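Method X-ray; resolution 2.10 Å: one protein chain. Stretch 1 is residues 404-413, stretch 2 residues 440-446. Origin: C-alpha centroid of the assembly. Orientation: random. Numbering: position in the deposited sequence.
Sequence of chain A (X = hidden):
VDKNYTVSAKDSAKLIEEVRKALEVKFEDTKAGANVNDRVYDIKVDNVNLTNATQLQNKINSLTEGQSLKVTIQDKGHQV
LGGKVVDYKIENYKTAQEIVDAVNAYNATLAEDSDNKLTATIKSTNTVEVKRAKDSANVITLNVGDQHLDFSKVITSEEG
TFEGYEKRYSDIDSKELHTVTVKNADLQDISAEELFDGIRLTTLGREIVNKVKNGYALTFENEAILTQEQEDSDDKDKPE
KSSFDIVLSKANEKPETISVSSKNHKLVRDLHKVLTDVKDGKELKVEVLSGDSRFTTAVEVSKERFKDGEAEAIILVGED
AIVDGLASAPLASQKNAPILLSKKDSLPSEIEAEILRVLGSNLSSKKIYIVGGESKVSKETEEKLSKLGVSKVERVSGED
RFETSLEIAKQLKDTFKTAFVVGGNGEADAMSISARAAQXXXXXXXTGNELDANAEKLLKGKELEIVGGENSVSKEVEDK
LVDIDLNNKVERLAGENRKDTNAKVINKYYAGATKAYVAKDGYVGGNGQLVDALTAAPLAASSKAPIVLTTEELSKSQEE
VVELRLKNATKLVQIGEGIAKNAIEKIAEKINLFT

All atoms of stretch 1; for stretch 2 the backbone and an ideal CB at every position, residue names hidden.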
ATOM      1  N   THR A 404     -43.714   3.572  -7.476  1.00 68.71           N
ATOM      2  CA  THR A 404     -42.627   2.749  -7.938  1.00 67.66           C
ATOM      3  C   THR A 404     -42.344   1.635  -6.937  1.00 66.13           C
ATOM      4  O   THR A 404     -42.137   0.500  -7.361  1.00 66.15           O
ATOM      5  CB  THR A 404     -41.461   3.646  -8.223  1.00 70.24           C
ATOM      6  OG1 THR A 404     -41.883   4.501  -9.314  1.00 66.03           O
ATOM      7  CG2 THR A 404     -40.164   2.851  -8.568  1.00 67.82           C
ATOM      8  N   SER A 405     -42.420   1.907  -5.622  1.00 62.32           N
ATOM      9  CA  SER A 405     -42.085   0.868  -4.677  1.00 59.04           C
ATOM     10  C   SER A 405     -43.055  -0.269  -4.804  1.00 59.67           C
ATOM     11  O   SER A 405     -42.623  -1.411  -4.774  1.00 59.55           O
ATOM     12  CB  SER A 405     -41.992   1.411  -3.245  1.00 58.03           C
ATOM     13  OG  SER A 405     -43.229   1.637  -2.580  1.00 58.81           O
ATOM     14  N   LEU A 406     -44.377   0.010  -4.983  1.00 59.35           N
ATOM     15  CA  LEU A 406     -45.324  -1.117  -5.164  1.00 60.39           C
ATOM     16  C   LEU A 406     -44.984  -1.921  -6.473  1.00 56.21           C
ATOM     17  O   LEU A 406     -45.080  -3.141  -6.501  1.00 52.94           O
ATOM     18  CB  LEU A 406     -46.768  -0.571  -5.204  1.00 66.06           C
ATOM     19  CG  LEU A 406     -47.100   0.309  -3.999  1.00 76.54           C
ATOM     20  CD1 LEU A 406     -48.239   1.292  -4.336  1.00 80.91           C
ATOM     21  CD2 LEU A 406     -47.499  -0.578  -2.840  1.00 74.59           C
ATOM     22  N   GLU A 407     -44.580  -1.252  -7.534  1.00 55.38           N
ATOM     23  CA  GLU A 407     -44.176  -1.973  -8.740  1.00 63.32           C
ATOM     24  C   GLU A 407     -42.961  -2.883  -8.448  1.00 65.07           C
ATOM     25  O   GLU A 407     -42.955  -4.043  -8.865  1.00 62.82           O
ATOM     26  CB  GLU A 407     -43.837  -0.984  -9.856  1.00 68.14           C
ATOM     27  CG  GLU A 407     -45.056  -0.187 -10.295  1.00 76.36           C
ATOM     28  CD  GLU A 407     -46.198  -1.084 -10.767  1.00 85.96           C
ATOM     29  OE1 GLU A 407     -47.362  -0.709 -10.553  1.00 90.56           O
ATOM     30  OE2 GLU A 407     -45.933  -2.169 -11.344  1.00 88.36           O
ATOM     31  N   ILE A 408     -41.930  -2.359  -7.701  1.00 65.27           N
ATOM     32  CA  ILE A 408     -40.750  -3.182  -7.353  1.00 58.94           C
ATOM     33  C   ILE A 408     -41.269  -4.337  -6.599  1.00 53.91           C
ATOM     34  O   ILE A 408     -40.919  -5.504  -6.839  1.00 51.20           O
ATOM     35  CB  ILE A 408     -39.761  -2.400  -6.420  1.00 52.77           C
ATOM     36  CG1 ILE A 408     -39.042  -1.311  -7.191  1.00 53.37           C
ATOM     37  CG2 ILE A 408     -38.776  -3.344  -5.785  1.00 43.46           C
ATOM     38  CD1 ILE A 408     -38.287  -0.336  -6.209  1.00 54.46           C
ATOM     39  N   ALA A 409     -42.084  -3.976  -5.589  1.00 56.51           N
ATOM     40  CA  ALA A 409     -42.703  -4.951  -4.716  1.00 64.31           C
ATOM     41  C   ALA A 409     -43.333  -6.097  -5.530  1.00 69.08           C
ATOM     42  O   ALA A 409     -43.139  -7.268  -5.182  1.00 69.98           O
ATOM     43  CB  ALA A 409     -43.765  -4.272  -3.886  1.00 66.15           C
ATOM     44  N   LYS A 410     -44.061  -5.758  -6.609  1.00 72.20           N
ATOM     45  CA  LYS A 410     -44.730  -6.762  -7.436  1.00 79.72           C
ATOM     46  C   LYS A 410     -43.768  -7.683  -8.202  1.00 79.88           C
ATOM     47  O   LYS A 410     -44.128  -8.834  -8.461  1.00 78.32           O
ATOM     48  CB  LYS A 410     -45.668  -6.060  -8.414  1.00 82.51           C
ATOM     49  CG  LYS A 410     -46.959  -5.610  -7.764  1.00 86.68           C
ATOM     50  CD  LYS A 410     -48.038  -5.359  -8.829  1.00 98.37           C
ATOM     51  CE  LYS A 410     -48.652  -3.986  -8.684  1.00105.83           C
ATOM     52  NZ  LYS A 410     -48.760  -3.278  -9.998  1.00115.02           N
ATOM     53  N   GLN A 411     -42.558  -7.182  -8.570  1.00 75.81           N
ATOM     54  CA  GLN A 411     -41.533  -7.963  -9.274  1.00 66.42           C
ATOM     55  C   GLN A 411     -40.891  -9.012  -8.354  1.00 64.18           C
ATOM     56  O   GLN A 411     -40.085  -9.824  -8.810  1.00 65.19           O
ATOM     57  CB  GLN A 411     -40.417  -7.061  -9.805  1.00 62.24           C
ATOM     58  CG  GLN A 411     -40.863  -6.102 -10.879  1.00 69.03           C
ATOM     59  CD  GLN A 411     -40.867  -6.779 -12.234  1.00 75.88           C
ATOM     60  OE1 GLN A 411     -40.518  -7.997 -12.385  1.00 76.05           O
ATOM     61  NE2 GLN A 411     -41.226  -5.999 -13.248  1.00 76.38           N
ATOM     62  N   LEU A 412     -41.229  -9.000  -7.089  1.00 61.14           N
ATOM     63  CA  LEU A 412     -40.691  -9.973  -6.138  1.00 65.16           C
ATOM     64  C   LEU A 412     -41.670 -11.164  -6.073  1.00 71.70           C
ATOM     65  O   LEU A 412     -42.801 -11.024  -6.508  1.00 77.52           O
ATOM     66  CB  LEU A 412     -40.554  -9.386  -4.693  1.00 62.39           C
ATOM     67  CG  LEU A 412     -39.672  -8.106  -4.485  1.00 55.35           C
ATOM     68  CD1 LEU A 412     -39.784  -7.690  -2.988  1.00 47.95           C
ATOM     69  CD2 LEU A 412     -38.140  -8.344  -4.820  1.00 51.17           C
ATOM     70  N   LYS A 413     -41.256 -12.309  -5.532  1.00 80.30           N
ATOM     71  CA  LYS A 413     -42.147 -13.450  -5.366  1.00 92.62           C
ATOM     72  C   LYS A 413     -43.022 -13.241  -4.103  1.00 95.58           C
ATOM     73  O   LYS A 413     -42.477 -12.910  -3.052  1.00 94.16           O
ATOM     74  CB  LYS A 413     -41.319 -14.736  -5.226  1.00 96.99           C
ATOM     75  CG  LYS A 413     -40.499 -15.055  -6.471  1.00102.06           C
ATOM     76  CD  LYS A 413     -39.046 -15.364  -6.120  1.00104.82           C
ATOM     77  CE  LYS A 413     -38.871 -16.774  -5.604  1.00106.91           C
ATOM     78  NZ  LYS A 413     -39.211 -16.880  -4.156  1.00105.37           N
ATOM     79  N   UNK A 440     -34.078 -11.340   2.684  1.00 60.42           N
ATOM     80  CA  UNK A 440     -35.239 -12.168   2.968  1.00 63.19           C
ATOM     81  C   UNK A 440     -36.348 -11.983   1.972  1.00 59.93           C
ATOM     82  O   UNK A 440     -37.441 -12.400   2.290  1.00 62.17           O
ATOM     83  CB  UNK A 440     -35.766 -11.871   4.373  1.00 63.19           C
ATOM     84  N   UNK A 441     -36.123 -11.376   0.800  1.00 55.27           N
ATOM     85  CA  UNK A 441     -37.219 -11.227  -0.145  1.00 56.28           C
ATOM     86  C   UNK A 441     -38.316 -10.290   0.351  1.00 58.08           C
ATOM     87  O   UNK A 441     -39.381 -10.186  -0.263  1.00 57.32           O
ATOM     88  CB  UNK A 441     -37.821 -12.600  -0.453  1.00 56.28           C
ATOM     89  N   UNK A 442     -38.044  -9.582   1.453  1.00 56.69           N
ATOM     90  CA  UNK A 442     -38.988  -8.629   2.026  1.00 53.85           C
ATOM     91  C   UNK A 442     -39.084  -7.341   1.237  1.00 54.79           C
ATOM     92  O   UNK A 442     -38.073  -6.688   0.957  1.00 56.26           O
ATOM     93  CB  UNK A 442     -38.594  -8.310   3.470  1.00 53.85           C
ATOM     94  N   UNK A 443     -40.291  -6.966   0.779  1.00 53.53           N
ATOM     95  CA  UNK A 443     -40.404  -5.717   0.045  1.00 50.03           C
ATOM     96  C   UNK A 443     -40.261  -4.536   0.992  1.00 49.49           C
ATOM     97  O   UNK A 443     -40.430  -4.644   2.221  1.00 46.21           O
ATOM     98  CB  UNK A 443     -41.738  -5.647  -0.701  1.00 50.03           C
ATOM     99  N   UNK A 444     -39.998  -3.382   0.400  1.00 49.19           N
ATOM    100  CA  UNK A 444     -39.855  -2.196   1.168  1.00 50.18           C
ATOM    101  C   UNK A 444     -40.889  -1.315   0.569  1.00 50.85           C
ATOM    102  O   UNK A 444     -40.720  -0.855  -0.557  1.00 48.37           O
ATOM    103  CB  UNK A 444     -38.445  -1.602   1.141  1.00 50.18           C
ATOM    104  N   UNK A 445     -41.942  -1.045   1.323  1.00 52.94           N
ATOM    105  CA  UNK A 445     -43.023  -0.262   0.786  1.00 51.07           C
ATOM    106  C   UNK A 445     -42.844   1.120   1.301  1.00 53.46           C
ATOM    107  O   UNK A 445     -42.660   1.310   2.508  1.00 54.88           O
ATOM    108  CB  UNK A 445     -44.395  -0.830   1.153  1.00 51.07           C
ATOM    109  N   UNK A 446     -42.880   2.061   0.413  1.00 49.29           N
ATOM    110  CA  UNK A 446     -42.722   3.463   0.714  1.00 48.39           C
ATOM    111  C   UNK A 446     -44.155   4.041   0.708  1.00 55.90           C
ATOM    112  O   UNK A 446     -44.875   3.787  -0.261  1.00 57.78           O
ATOM    113  CB  UNK A 446     -41.798   4.162  -0.285  1.00 48.39           C
TER

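The helix of stretch 1 runs nearly antiparallel to the strand at the end of stretch 2, their N-to-C directions 159° apart and their axes 7.3 Å apart at closest approach.

At position 440 nothing of stretch 1 lies within 5.5 Å of the ideal CB, so this contact sets no preference for size or polarity. The deposited residue is Phe 440, which makes no contact with stretch 1.

Position 441 has phi/psi of 67/10°. Positive phi by itself favours glycine, with asparagine or aspartate the usual alternatives; the ideal CB, 5.3 Å from Lys 413 O, meets no obstacle there. The residue is Gly 441. Its backbone makes the contact: Leu 412 CD1 packs 3.7 Å from Gly 441 O, and the O atom of a water donates to both Gly 441 O (3.0 Å) and Lys 413 O (2.9 Å), tying the two loops together.

At 442 CA-to-CB points away from stretch 1; many kinds, small or large, polar or apolar, are compatible with this contact. It is Ala 442.

Position 443 points toward stretch 1, and its ideal CB sits 3.6 Å from Leu 412 CD1 and 4.0 Å from Ala 409 CB. So close an apolar surface suits a compact, nonpolar side chain such as alanine, valine or proline; phi of -72° allows proline. Pro 443 occupies it, its CB 3.7 Å from Leu 412 CD1 and 4.1 Å from Ala 409 CB.

Position 444 points sideways with no atom of stretch 1 near its ideal CB; its extended backbone would accommodate a beta-branched residue, among others. It is Ile 444, whose carbonyl O approaches Ser 405 CB at 3.7 Å while its side chain stays 6.1 Å or more from stretch 1.

At 445 the bond is again sideways, but Leu 406 CD2 lies 5.1 Å from the ideal CB and Ala 409 offers only a methyl, leaving space for a longer aliphatic chain: isoleucine, leucine or methionine. Ile 445, with chi1 and chi2 both m, brings CD1 to 3.6 Å from Ala 409 CB, and its CG2 lies 4.2 Å from Leu 406 CD2.

Position 446 has its ideal CB 3.7 Å from Ser 405 OG, where a small or beta-branched side chain, valine, threonine or alanine, would fit. Val 446 is found, chi1 t. The only direct hydrogen bond between the stretches uses its backbone: Val 446 N donates to Ser 405 OG at 3.0 Å, nearly linear at 169°, a bond that any residue but proline could make at this position.

Stretch 2 (440-446) FGAPIIV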
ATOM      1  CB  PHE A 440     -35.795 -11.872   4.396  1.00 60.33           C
ATOM      2  CG  PHE A 440     -34.971 -12.454   5.516  1.00 66.67           C
ATOM      3  CD1 PHE A 440     -33.905 -11.763   6.041  1.00 70.95           C
ATOM      4  CD2 PHE A 440     -35.246 -13.711   6.020  1.00 80.43           C
ATOM      5  CE1 PHE A 440     -33.130 -12.311   7.041  1.00 71.51           C
ATOM      6  CE2 PHE A 440     -34.463 -14.256   7.027  1.00 87.43           C
ATOM      7  CZ  PHE A 440     -33.408 -13.548   7.529  1.00 79.69           C
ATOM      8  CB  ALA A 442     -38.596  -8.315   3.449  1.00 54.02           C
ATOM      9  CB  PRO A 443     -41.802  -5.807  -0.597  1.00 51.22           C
ATOM     10  CG  PRO A 443     -42.523  -6.846   0.205  1.00 53.44           C
ATOM     11  CD  PRO A 443     -41.486  -7.808   0.610  1.00 53.84           C
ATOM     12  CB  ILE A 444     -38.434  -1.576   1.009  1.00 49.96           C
ATOM     13  CG1 ILE A 444     -37.377  -2.407   1.787  1.00 43.99           C
ATOM     14  CG2 ILE A 444     -38.463  -0.151   1.490  1.00 40.54           C
ATOM     15  CD1 ILE A 444     -35.931  -1.997   1.368  1.00 40.03           C
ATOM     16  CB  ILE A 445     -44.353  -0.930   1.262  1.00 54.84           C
ATOM     17  CG1 ILE A 445     -44.441  -2.409   0.736  1.00 47.72           C
ATOM     18  CG2 ILE A 445     -45.535  -0.095   0.784  1.00 53.08           C
ATOM     19  CD1 ILE A 445     -44.324  -2.482  -0.824  1.00 46.48           C
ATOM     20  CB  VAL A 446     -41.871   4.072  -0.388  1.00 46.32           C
ATOM     21  CG1 VAL A 446     -41.671   5.567  -0.162  1.00 44.74           C
ATOM     22  CG2 VAL A 446     -40.525   3.360  -0.485  1.00 44.76           C
TER
HETATM   23  O   HOH W   1     -39.781 -12.603  -2.022  1.00 57.15           O
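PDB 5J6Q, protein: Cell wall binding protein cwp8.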